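Local coordinates for ActII protein (Streptomyces coelicolor, PDB 2OPT), which probably represses transcription as a TetR-family DNA-binding regulator, and binds the antibiotic actinorhodin and its biosynthetic precursor (S)-DNPA, at residues V13-I18 against D25-R30; A76-E81 against M118-S123. All blocks are in the same frame, centred on the assembly; numbering follows the deposited sequence. Where two conformers were deposited one is given.

Contact 1 of 2, residues V13-I18 against D25-R30; sequences VTALGI and DALSMR
L27 reaches from the chain just before helix 29-36 onto helix 8-22, where it meets A15 and I18. Both segments lie in the N-terminal helical domain that in the TetR family binds DNA. Helix 29-36 belongs to its predicted helix-turn-helix, and helix 8-22 packs behind it. The tight part lies around the two methyls of L27. CD1 of L27 sits 4.0 Å from CB of A15 and 4.1 Å from CD1 of I18. CD2 of L27 comes to 3.9 Å from O of A15, so the leucine end covers the backbone there as well. CG of L27 is anti to its backbone N (chi1 180°), which carries both methyls out to the helix. The I18 and L27 side chains cross at about a right angle. V57 and L54 of helix 50-61 close in on A15 and L27, respectively, and L32 also touches A15.

Toward A26 the side chains meet more loosely. CB of A26 is 4.4 Å from CG2 of I18, and this alanine is partly exposed. D25, one residue further back, is exposed to solvent. No hydrogen bond joins the two segments. Two polar groups have partners outside the pair: O of L27 accepts from NE of R50, and OG of S28 caps N of R31 at the start of helix 29-36. A methyl-to-carbonyl contact still holds the outer edge, with CG2 of I18 3.9 Å from O of A26.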
loop_
_atom_site.group_PDB
_atom_site.type_symbol
_atom_site.label_atom_id
_atom_site.label_comp_id
_atom_site.label_asym_id
_atom_site.label_seq_id
_atom_site.Cartn_x
_atom_site.Cartn_y
_atom_site.Cartn_z
ATOM N N VAL A 13 7.549 -26.028 2.820
ATOM C CA VAL A 13 6.278 -26.343 3.324
ATOM C C VAL A 13 6.314 -26.246 4.867
ATOM O O VAL A 13 5.398 -25.735 5.455
ATOM C CB VAL A 13 5.896 -27.793 2.906
ATOM C CG1 VAL A 13 4.699 -28.376 3.781
ATOM C CG2 VAL A 13 5.553 -27.859 1.431
ATOM N N THR A 14 7.368 -26.796 5.488
ATOM C CA THR A 14 7.563 -26.747 6.934
ATOM C C THR A 14 7.627 -25.310 7.395
ATOM O O THR A 14 7.005 -24.953 8.366
ATOM C CB THR A 14 8.884 -27.495 7.282
ATOM O OG1 THR A 14 8.735 -28.867 6.875
ATOM C CG2 THR A 14 9.195 -27.450 8.785
ATOM N N ALA A 15 8.402 -24.483 6.686
ATOM C CA ALA A 15 8.478 -23.073 7.005
ATOM C C ALA A 15 7.134 -22.333 6.958
ATOM O O ALA A 15 6.791 -21.554 7.878
ATOM C CB ALA A 15 9.498 -22.386 6.052
ATOM N N LEU A 16 6.356 -22.584 5.918
ATOM C CA LEU A 16 5.054 -22.002 5.806
ATOM C C LEU A 16 4.160 -22.447 6.974
ATOM O O LEU A 16 3.343 -21.692 7.463
ATOM C CB LEU A 16 4.439 -22.449 4.475
ATOM C CG LEU A 16 3.015 -21.915 4.227
ATOM C CD1 LEU A 16 3.005 -20.363 4.198
ATOM C CD2 LEU A 16 2.459 -22.510 2.915
ATOM N N GLY A 17 4.350 -23.666 7.441
ATOM C CA GLY A 17 3.530 -24.203 8.544
ATOM C C GLY A 17 3.849 -23.406 9.817
ATOM O O GLY A 17 2.959 -23.042 10.603
ATOM N N ILE A 18 5.123 -23.100 10.016
ATOM C CA ILE A 18 5.544 -22.341 11.203
ATOM C C ILE A 18 4.910 -20.956 11.142
ATOM O O ILE A 18 4.287 -20.515 12.093
ATOM C CB ILE A 18 7.110 -22.260 11.326
ATOM C CG1 ILE A 18 7.661 -23.663 11.663
ATOM C CG2 ILE A 18 7.542 -21.230 12.400
ATOM C CD1 ILE A 18 9.144 -23.866 11.213
ATOM N N ASP A 25 7.835 -13.814 13.098
ATOM C CA ASP A 25 9.011 -13.625 13.961
ATOM C C ASP A 25 9.512 -14.970 14.503
ATOM O O ASP A 25 10.708 -15.155 14.703
ATOM C CB ASP A 25 8.766 -12.589 15.062
ATOM C CG ASP A 25 8.618 -11.162 14.521
ATOM O OD1 ASP A 25 9.089 -10.829 13.419
ATOM O OD2 ASP A 25 8.003 -10.344 15.218
ATOM N N ALA A 26 8.588 -15.915 14.659
ATOM C CA ALA A 26 8.860 -17.290 15.072
ATOM C C ALA A 26 9.638 -18.073 14.038
ATOM O O ALA A 26 10.209 -19.122 14.357
ATOM C CB ALA A 26 7.557 -17.999 15.360
ATOM N N LEU A 27 9.653 -17.576 12.788
ATOM C CA LEU A 27 10.315 -18.295 11.703
ATOM C C LEU A 27 11.764 -17.846 11.560
ATOM O O LEU A 27 12.041 -16.918 10.803
ATOM C CB LEU A 27 9.550 -18.138 10.381
ATOM C CG LEU A 27 10.154 -18.852 9.154
ATOM C CD1 LEU A 27 10.276 -20.323 9.384
ATOM C CD2 LEU A 27 9.297 -18.564 7.911
ATOM N N SER A 28 12.672 -18.503 12.300
ATOM C CA SER A 28 14.107 -18.269 12.213
ATOM C C SER A 28 14.685 -19.494 11.554
ATOM O O SER A 28 14.053 -20.547 11.551
ATOM C CB SER A 28 14.717 -18.105 13.609
ATOM O OG SER A 28 14.559 -19.297 14.336
ATOM N N MET A 29 15.889 -19.388 11.012
ATOM C CA MET A 29 16.546 -20.589 10.395
ATOM C C MET A 29 16.786 -21.697 11.436
ATOM O O MET A 29 16.635 -22.911 11.163
ATOM C CB MET A 29 17.856 -20.164 9.715
ATOM C CG MET A 29 17.603 -19.264 8.504
ATOM S SD MET A 29 16.220 -19.772 7.426
ATOM C CE MET A 29 17.029 -20.974 6.379
ATOM N N ARG A 30 17.103 -21.274 12.640
ATOM C CA ARG A 30 17.304 -22.217 13.720
ATOM C C ARG A 30 16.033 -22.995 14.058
ATOM O O ARG A 30 16.093 -24.222 14.239
ATOM C CB ARG A 30 17.857 -21.503 14.942
ATOM C CG ARG A 30 18.370 -22.426 16.002
ATOM C CD ARG A 30 19.210 -21.638 17.004
ATOM N NE ARG A 30 20.477 -21.183 16.407
ATOM C CZ ARG A 30 21.588 -21.912 16.348
ATOM N NH1 ARG A 30 22.683 -21.395 15.784
ATOM N NH2 ARG A 30 21.605 -23.153 16.850
#

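Contact 2 of 2, residues A76-E81 against M118-S123; sequences AEQVKE and MNLLRS
L120 points its forked end at helix 75-92 and divides it between Q78 and V79. CD1 of L120 goes to the Q78 side chain. It lies 3.5 Å from OE1 of Q78 and 4.1 Å from CB of the same residue. CD2 of L120 lies over the backbone between the two residues, 3.9 Å from O of Q78, and also touches CG2 of V79. The L120 side chain leaves its helix with the branch point opposite the backbone N (chi1 -173°), which carries the fork toward the facing helix. The long axes of Q78 and L120 meet at a slant, as do those of V79 and L120.

The Q78 chain runs out extended beyond CG, and this brings its OE1 to CD1 of L120. Its amide is held at both ends by the chain before the helix: OE1 accepts from N of E71, and NE2 donates to O of E69. The buried amide therefore has polar partners while L120 packs against it.

The two helices run nearly antiparallel, at 156° between their directions, with segment axes 10.4 Å apart at closest. They belong to the C-terminal domain of the TetR family, the all-helical part that in relatives binds ligand and forms the dimer.

V79 makes both of its side-chain contacts across the pair with CG2. This methyl of V79 is 4.2 Å from CD2 of L120 and 4.3 Å from CD2 of L121. L121 starts out alongside, but its end swings nearer to reach V79. L138 of helix 128-150 touches both V79 and L121, while on another side of helix 108-123 N119 OD1 and R122 NE hydrogen-bond to the amide of N184 of the second subunit. O of L120 accepts from NE1 of W75 and, at 2.6 Å, from OG of S123. That hydroxyl of S123 approaches at 127° to the C=O of L120, tilted out of the carbonyl plane.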
loop_
_atom_site.group_PDB
_atom_site.type_symbol
_atom_site.label_atom_id
_atom_site.label_comp_id
_atom_site.label_asym_id
_atom_site.label_seq_id
_atom_site.Cartn_x
_atom_site.Cartn_y
_atom_site.Cartn_z
ATOM N N ALA A 76 -14.460 -7.811 -16.674
ATOM C CA ALA A 76 -14.441 -7.079 -15.407
ATOM C C ALA A 76 -14.604 -8.020 -14.208
ATOM O O ALA A 76 -13.928 -7.860 -13.192
ATOM C CB ALA A 76 -15.509 -6.035 -15.383
ATOM N N GLU A 77 -15.533 -8.968 -14.311
ATOM C CA GLU A 77 -15.749 -9.910 -13.257
ATOM C C GLU A 77 -14.567 -10.899 -13.118
ATOM O O GLU A 77 -14.313 -11.383 -12.051
ATOM C CB GLU A 77 -17.082 -10.623 -13.484
ATOM C CG GLU A 77 -18.284 -9.679 -13.398
ATOM C CD GLU A 77 -18.544 -9.146 -11.964
ATOM O OE1 GLU A 77 -18.722 -9.971 -11.037
ATOM O OE2 GLU A 77 -18.590 -7.908 -11.770
ATOM N N GLN A 78 -13.854 -11.195 -14.210
ATOM C CA GLN A 78 -12.689 -12.084 -14.117
ATOM C C GLN A 78 -11.520 -11.407 -13.378
ATOM O O GLN A 78 -10.759 -12.051 -12.656
ATOM C CB GLN A 78 -12.243 -12.537 -15.505
ATOM C CG GLN A 78 -13.075 -13.617 -16.076
ATOM C CD GLN A 78 -12.433 -14.286 -17.262
ATOM O OE1 GLN A 78 -12.081 -13.642 -18.252
ATOM N NE2 GLN A 78 -12.380 -15.601 -17.216
ATOM N N VAL A 79 -11.350 -10.106 -13.608
ATOM C CA VAL A 79 -10.346 -9.325 -12.867
ATOM C C VAL A 79 -10.747 -9.313 -11.389
ATOM O O VAL A 79 -9.962 -9.661 -10.519
ATOM C CB VAL A 79 -10.213 -7.909 -13.470
ATOM C CG1 VAL A 79 -9.105 -7.124 -12.777
ATOM C CG2 VAL A 79 -9.823 -8.031 -14.927
ATOM N N LYS A 80 -11.966 -8.940 -11.073
ATOM C CA LYS A 80 -12.441 -9.134 -9.700
ATOM C C LYS A 80 -12.095 -10.480 -9.122
ATOM O O LYS A 80 -11.540 -10.558 -8.011
ATOM C CB LYS A 80 -13.950 -8.931 -9.636
ATOM C CG LYS A 80 -14.304 -7.467 -9.886
ATOM C CD LYS A 80 -15.809 -7.205 -9.763
ATOM C CE LYS A 80 -16.040 -5.681 -9.823
ATOM N NZ LYS A 80 -17.496 -5.465 -9.719
ATOM N N GLU A 81 -12.433 -11.538 -9.861
ATOM C CA GLU A 81 -12.233 -12.939 -9.436
ATOM C C GLU A 81 -10.789 -13.212 -9.060
ATOM O O GLU A 81 -10.490 -13.843 -8.040
ATOM C CB GLU A 81 -12.603 -13.911 -10.567
ATOM C CG GLU A 81 -12.019 -15.346 -10.366
ATOM C CD GLU A 81 -12.159 -16.291 -11.583
ATOM O OE1 GLU A 81 -12.798 -15.935 -12.586
ATOM O OE2 GLU A 81 -11.631 -17.425 -11.495
ATOM N N MET A 118 -1.273 -10.559 -16.938
ATOM C CA MET A 118 -1.121 -9.658 -18.041
ATOM C C MET A 118 -1.894 -10.142 -19.259
ATOM O O MET A 118 -2.438 -9.330 -19.987
ATOM C CB MET A 118 0.355 -9.538 -18.404
ATOM C CG MET A 118 1.128 -8.811 -17.321
ATOM S SD MET A 118 0.484 -7.144 -16.995
ATOM C CE MET A 118 0.990 -6.942 -15.308
ATOM N N ASN A 119 -1.925 -11.456 -19.504
ATOM C CA ASN A 119 -2.754 -11.961 -20.570
ATOM C C ASN A 119 -4.182 -11.460 -20.383
ATOM O O ASN A 119 -4.801 -10.967 -21.345
ATOM C CB ASN A 119 -2.695 -13.501 -20.672
ATOM C CG ASN A 119 -3.104 -14.008 -22.040
ATOM O OD1 ASN A 119 -2.670 -13.500 -23.057
ATOM N ND2 ASN A 119 -3.920 -15.033 -22.063
ATOM N N LEU A 120 -4.720 -11.575 -19.166
ATOM C CA LEU A 120 -6.128 -11.191 -18.922
ATOM C C LEU A 120 -6.346 -9.688 -19.126
ATOM O O LEU A 120 -7.326 -9.262 -19.741
ATOM C CB LEU A 120 -6.537 -11.528 -17.492
ATOM C CG LEU A 120 -8.015 -11.357 -17.046
ATOM C CD1 LEU A 120 -8.998 -12.046 -17.986
ATOM C CD2 LEU A 120 -8.225 -11.828 -15.605
ATOM N N LEU A 121 -5.451 -8.896 -18.564
ATOM C CA LEU A 121 -5.544 -7.425 -18.657
ATOM C C LEU A 121 -5.519 -6.927 -20.095
ATOM O O LEU A 121 -6.405 -6.192 -20.522
ATOM C CB LEU A 121 -4.474 -6.749 -17.800
ATOM C CG LEU A 121 -4.606 -6.978 -16.278
ATOM C CD1 LEU A 121 -3.332 -6.562 -15.507
ATOM C CD2 LEU A 121 -5.867 -6.373 -15.634
ATOM N N ARG A 122 -4.535 -7.361 -20.861
ATOM C CA ARG A 122 -4.494 -7.064 -22.293
ATOM C C ARG A 122 -5.683 -7.557 -23.109
ATOM O O ARG A 122 -6.094 -6.916 -24.072
ATOM C CB ARG A 122 -3.196 -7.583 -22.915
ATOM C CG ARG A 122 -1.977 -6.979 -22.275
ATOM C CD ARG A 122 -1.056 -6.422 -23.300
ATOM N NE ARG A 122 -0.131 -7.448 -23.698
ATOM C CZ ARG A 122 0.628 -7.444 -24.788
ATOM N NH1 ARG A 122 0.605 -6.419 -25.649
ATOM N NH2 ARG A 122 1.411 -8.503 -25.003
ATOM N N SER A 123 -6.217 -8.712 -22.765
ATOM C CA SER A 123 -7.387 -9.234 -23.448
ATOM C C SER A 123 -8.563 -8.266 -23.342
ATOM O O SER A 123 -9.458 -8.314 -24.149
ATOM C CB SER A 123 -7.769 -10.586 -22.890
ATOM O OG SER A 123 -8.502 -10.394 -21.702
#

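From the N terminus, the chain runs along helix 8-22 and turns back on it through residues 25-30. Contact 1 closes this short loop, with six residues between its segments, inside the predicted DNA-binding domain. The chain then passes through helices 29-36, 40-47 and 50-61 before it reaches helix 75-92. Contact 2 closes a wider, mostly helical loop of 36 residues and ties that helix to helix 108-123 in the C-terminal domain. The loops follow in series and neither nest nor cross. The centres of contact 1 and contact 2 are about 34 Å apart. The two contacts lie on opposite sides of the chain's centre. The nearest atoms of contact 1 and contact 2 are about 19 Å apart.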